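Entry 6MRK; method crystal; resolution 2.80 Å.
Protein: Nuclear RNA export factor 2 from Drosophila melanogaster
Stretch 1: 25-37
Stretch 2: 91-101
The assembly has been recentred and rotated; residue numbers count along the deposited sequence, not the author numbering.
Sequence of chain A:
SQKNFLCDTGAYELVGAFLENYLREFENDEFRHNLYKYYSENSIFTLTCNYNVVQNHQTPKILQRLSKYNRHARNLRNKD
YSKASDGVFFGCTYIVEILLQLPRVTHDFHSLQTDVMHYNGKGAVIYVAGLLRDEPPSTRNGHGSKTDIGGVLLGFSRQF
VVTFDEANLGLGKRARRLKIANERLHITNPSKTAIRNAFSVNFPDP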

# COMPACT_ATOMS: atom_id res chain seq x y z
N GLU A 25 -6.54 17.21 2.01
CA GLU A 25 -7.90 17.37 1.45
C GLU A 25 -8.80 16.18 1.79
O GLU A 25 -10.02 16.33 1.66
CB GLU A 25 -7.82 17.54 -0.06
CG GLU A 25 -9.12 18.02 -0.67
CD GLU A 25 -8.92 18.69 -2.03
OE1 GLU A 25 -7.74 18.76 -2.49
OE2 GLU A 25 -9.92 19.13 -2.63
N PHE A 26 -8.23 15.03 2.16
CA PHE A 26 -8.98 13.85 2.65
C PHE A 26 -9.47 14.17 4.06
O PHE A 26 -10.59 13.77 4.41
CB PHE A 26 -8.13 12.58 2.63
CG PHE A 26 -8.86 11.36 3.12
CD1 PHE A 26 -9.69 10.65 2.26
CD2 PHE A 26 -8.75 10.93 4.43
CE1 PHE A 26 -10.38 9.53 2.70
CE2 PHE A 26 -9.44 9.80 4.87
CZ PHE A 26 -10.26 9.11 4.01
N GLU A 27 -8.66 14.92 4.82
CA GLU A 27 -8.81 15.19 6.28
C GLU A 27 -10.26 15.54 6.62
O GLU A 27 -10.89 14.76 7.37
CB GLU A 27 -7.82 16.28 6.74
CG GLU A 27 -6.39 15.75 6.83
CD GLU A 27 -5.41 16.48 7.72
OE1 GLU A 27 -5.71 17.61 8.15
OE2 GLU A 27 -4.33 15.90 7.98
N ASN A 28 -10.76 16.67 6.11
CA ASN A 28 -12.13 17.14 6.43
C ASN A 28 -13.12 16.39 5.52
O ASN A 28 -13.07 16.60 4.29
CB ASN A 28 -12.24 18.66 6.36
CG ASN A 28 -13.59 19.18 6.83
OD1 ASN A 28 -14.54 18.42 6.94
ND2 ASN A 28 -13.66 20.47 7.10
N ASP A 29 -13.97 15.55 6.11
CA ASP A 29 -14.90 14.64 5.40
C ASP A 29 -16.01 15.44 4.70
O ASP A 29 -16.61 14.90 3.77
CB ASP A 29 -15.48 13.56 6.33
CG ASP A 29 -16.10 14.06 7.63
OD1 ASP A 29 -15.67 15.12 8.12
OD2 ASP A 29 -17.00 13.36 8.14
N GLU A 30 -16.25 16.68 5.14
CA GLU A 30 -17.24 17.62 4.55
C GLU A 30 -16.87 17.99 3.11
O GLU A 30 -17.79 18.16 2.30
CB GLU A 30 -17.34 18.90 5.37
CG GLU A 30 -18.52 18.94 6.33
CD GLU A 30 -18.83 20.35 6.82
OE1 GLU A 30 -18.18 20.80 7.81
OE2 GLU A 30 -19.68 21.02 6.17
N PHE A 31 -15.58 18.16 2.80
CA PHE A 31 -15.09 18.62 1.47
C PHE A 31 -14.31 17.48 0.80
O PHE A 31 -13.56 17.71 -0.17
CB PHE A 31 -14.30 19.92 1.63
CG PHE A 31 -15.04 20.97 2.42
CD1 PHE A 31 -16.23 21.51 1.94
CD2 PHE A 31 -14.60 21.36 3.67
CE1 PHE A 31 -16.94 22.44 2.69
CE2 PHE A 31 -15.31 22.30 4.41
CZ PHE A 31 -16.48 22.83 3.92
N ARG A 32 -14.54 16.25 1.26
CA ARG A 32 -13.77 15.07 0.82
C ARG A 32 -14.26 14.58 -0.54
O ARG A 32 -13.50 13.88 -1.22
CB ARG A 32 -13.89 13.97 1.86
CG ARG A 32 -12.97 12.80 1.57
CD ARG A 32 -13.21 11.75 2.60
NE ARG A 32 -12.67 12.15 3.89
CZ ARG A 32 -12.98 11.55 5.02
NH1 ARG A 32 -13.82 10.53 4.98
NH2 ARG A 32 -12.46 11.95 6.16
N HIS A 33 -15.48 14.95 -0.93
CA HIS A 33 -16.04 14.67 -2.28
C HIS A 33 -15.13 15.25 -3.38
O HIS A 33 -15.18 14.75 -4.52
CB HIS A 33 -17.47 15.22 -2.40
CG HIS A 33 -17.62 16.70 -2.24
ND1 HIS A 33 -17.61 17.32 -1.00
CD2 HIS A 33 -17.82 17.69 -3.14
CE1 HIS A 33 -17.78 18.61 -1.15
NE2 HIS A 33 -17.91 18.87 -2.45
N ASN A 34 -14.35 16.29 -3.06
CA ASN A 34 -13.53 17.05 -4.03
C ASN A 34 -12.30 16.25 -4.45
O ASN A 34 -11.49 16.79 -5.23
CB ASN A 34 -13.12 18.42 -3.48
CG ASN A 34 -14.26 19.40 -3.49
OD1 ASN A 34 -14.99 19.50 -4.47
ND2 ASN A 34 -14.44 20.11 -2.38
N LEU A 35 -12.15 15.03 -3.96
CA LEU A 35 -11.08 14.11 -4.41
C LEU A 35 -11.56 13.36 -5.65
O LEU A 35 -10.80 12.52 -6.14
CB LEU A 35 -10.71 13.13 -3.30
CG LEU A 35 -10.31 13.76 -1.97
CD1 LEU A 35 -10.24 12.72 -0.87
CD2 LEU A 35 -8.98 14.48 -2.10
N TYR A 36 -12.77 13.65 -6.13
CA TYR A 36 -13.35 12.98 -7.32
C TYR A 36 -12.39 13.18 -8.49
O TYR A 36 -12.33 12.30 -9.36
CB TYR A 36 -14.78 13.48 -7.60
CG TYR A 36 -15.45 12.80 -8.78
CD1 TYR A 36 -15.86 11.48 -8.72
CD2 TYR A 36 -15.62 13.48 -9.98
CE1 TYR A 36 -16.44 10.85 -9.81
CE2 TYR A 36 -16.21 12.86 -11.08
CZ TYR A 36 -16.61 11.54 -10.99
OH TYR A 36 -17.19 10.95 -12.07
N LYS A 37 -11.62 14.28 -8.48
CA LYS A 37 -10.75 14.71 -9.61
C LYS A 37 -9.58 13.75 -9.81
O LYS A 37 -9.12 13.68 -10.93
CB LYS A 37 -10.20 16.12 -9.41
CG LYS A 37 -9.45 16.33 -8.10
CD LYS A 37 -8.63 17.61 -8.06
CE LYS A 37 -8.50 18.15 -6.65
NZ LYS A 37 -8.25 19.61 -6.66
N GLY A 91 -13.97 2.23 -9.98
CA GLY A 91 -14.48 3.46 -10.63
C GLY A 91 -14.64 4.59 -9.63
O GLY A 91 -15.01 4.32 -8.49
N CYS A 92 -14.42 5.82 -10.11
CA CYS A 92 -14.41 7.09 -9.33
C CYS A 92 -15.68 7.23 -8.49
O CYS A 92 -15.56 7.55 -7.31
CB CYS A 92 -14.25 8.30 -10.24
SG CYS A 92 -15.16 8.16 -11.80
N THR A 93 -16.87 7.03 -9.05
CA THR A 93 -18.13 7.23 -8.29
C THR A 93 -18.09 6.29 -7.07
O THR A 93 -18.28 6.78 -5.94
CB THR A 93 -19.39 7.07 -9.16
OG1 THR A 93 -19.39 5.75 -9.71
CG2 THR A 93 -19.47 8.06 -10.31
N TYR A 94 -17.78 5.01 -7.29
CA TYR A 94 -17.88 3.93 -6.27
C TYR A 94 -16.83 4.15 -5.19
O TYR A 94 -17.12 3.95 -4.00
CB TYR A 94 -17.71 2.55 -6.89
CG TYR A 94 -18.95 2.04 -7.58
CD1 TYR A 94 -20.14 1.91 -6.87
CD2 TYR A 94 -18.96 1.71 -8.93
CE1 TYR A 94 -21.30 1.46 -7.48
CE2 TYR A 94 -20.12 1.26 -9.55
CZ TYR A 94 -21.29 1.12 -8.82
OH TYR A 94 -22.44 0.69 -9.40
N ILE A 95 -15.63 4.56 -5.59
CA ILE A 95 -14.51 4.83 -4.65
C ILE A 95 -14.90 6.00 -3.74
O ILE A 95 -14.85 5.86 -2.50
CB ILE A 95 -13.22 5.08 -5.43
CG1 ILE A 95 -12.73 3.78 -6.07
CG2 ILE A 95 -12.15 5.71 -4.54
CD1 ILE A 95 -11.66 3.97 -7.11
N VAL A 96 -15.28 7.13 -4.34
CA VAL A 96 -15.54 8.37 -3.57
C VAL A 96 -16.70 8.09 -2.61
O VAL A 96 -16.66 8.57 -1.47
CB VAL A 96 -15.78 9.57 -4.50
CG1 VAL A 96 -15.87 10.88 -3.74
CG2 VAL A 96 -14.68 9.69 -5.52
N GLU A 97 -17.65 7.28 -3.06
CA GLU A 97 -18.82 6.82 -2.27
C GLU A 97 -18.35 6.14 -0.97
O GLU A 97 -18.97 6.40 0.05
CB GLU A 97 -19.71 5.93 -3.16
CG GLU A 97 -20.61 4.95 -2.42
CD GLU A 97 -21.65 4.23 -3.27
OE1 GLU A 97 -21.76 4.55 -4.47
OE2 GLU A 97 -22.38 3.38 -2.72
N ILE A 98 -17.32 5.29 -1.01
CA ILE A 98 -16.81 4.59 0.21
C ILE A 98 -16.06 5.61 1.06
O ILE A 98 -16.24 5.61 2.29
CB ILE A 98 -15.92 3.37 -0.13
CG1 ILE A 98 -16.72 2.24 -0.77
CG2 ILE A 98 -15.17 2.88 1.11
CD1 ILE A 98 -17.97 1.86 0.01
N LEU A 99 -15.25 6.44 0.41
CA LEU A 99 -14.33 7.40 1.05
C LEU A 99 -15.12 8.42 1.88
O LEU A 99 -14.56 8.94 2.85
CB LEU A 99 -13.52 8.10 -0.04
CG LEU A 99 -12.07 7.65 -0.22
CD1 LEU A 99 -11.91 6.15 -0.19
CD2 LEU A 99 -11.51 8.20 -1.52
N LEU A 100 -16.37 8.70 1.50
CA LEU A 100 -17.21 9.71 2.18
C LEU A 100 -17.84 9.14 3.45
O LEU A 100 -18.44 9.92 4.21
CB LEU A 100 -18.27 10.20 1.21
CG LEU A 100 -17.76 11.15 0.13
CD1 LEU A 100 -18.92 11.71 -0.67
CD2 LEU A 100 -16.98 12.29 0.74
N GLN A 101 -17.75 7.82 3.64
CA GLN A 101 -18.33 7.11 4.80
C GLN A 101 -17.29 6.94 5.90
O GLN A 101 -17.67 6.50 7.00
CB GLN A 101 -18.81 5.73 4.39
CG GLN A 101 -19.69 5.77 3.16
CD GLN A 101 -20.36 4.45 2.95
OE1 GLN A 101 -20.26 3.85 1.88
NE2 GLN A 101 -21.03 3.96 3.97

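How do the two backbones lie against each other? Stretch 1 leaves a helix at its start, passes through a turn and enters a 3-10 segment at Arg-32, while most of stretch 2 is a regular helix that begins just after Gly-91. The chains run in opposite senses: near one end the CA of Asp-29 lies 6.3 Å from the CA of Leu-100, and near the other the CA of Tyr-36 lies 6.3 Å from the CA of Cys-92. Cys-92, Val-96, Leu-99 and Leu-100 supply most of the helix's side of the contact, a spacing of three or four residues that keeps them on one flank.

What does the start of stretch 1 contribute? The CB of Phe-26 points sideways, but with chi1 in t the ring reaches across, and its CE1 comes 3.9 Å from CG of Leu-99. The leucine meets the ring at its edge, an apolar contact between two buried side chains. Farther along, the backbone of the turn takes over, with the O of Asp-29 4.0 Å from CD2 of Leu-100.

Why does Arg-32 matter so much? It makes the one hydrogen bond between the stretches, from NH1 to the O of Leu-99 at 2.8 Å, with the acceptor near the guanidinium plane. The same group also reaches back into its own stretch: NE donates to the O of Phe-26 at 2.7 Å, and a weak bond joins NH2 to the O of Glu-27 at 3.4 Å. A buried positive charge is thus surrounded by backbone carbonyls, and one side chain ties the end of the first helix to the last part of the second. Its aliphatic portion packs as well, CB lying 3.7 Å from CD2 of Leu-100.

How does the 3-10 segment close the contact? At His-33 the backbone comes nearer than the side chain, whose end leads away: its N is 3.5 Å from CD2 of Leu-100, and its O is 4.0 Å from CG1 of Val-96. Tyr-36 then swings its ring over the beginning of the helix. CD1 meets CG2 of Val-96 at 3.9 Å along the ring edge, whereas CE1 approaches CB of Cys-92 obliquely at 3.4 Å. The cysteine SG sits 4.5 Å from the centroid of the Tyr-36 ring, also obliquely, so its polarizable sulfur adds to the apolar packing.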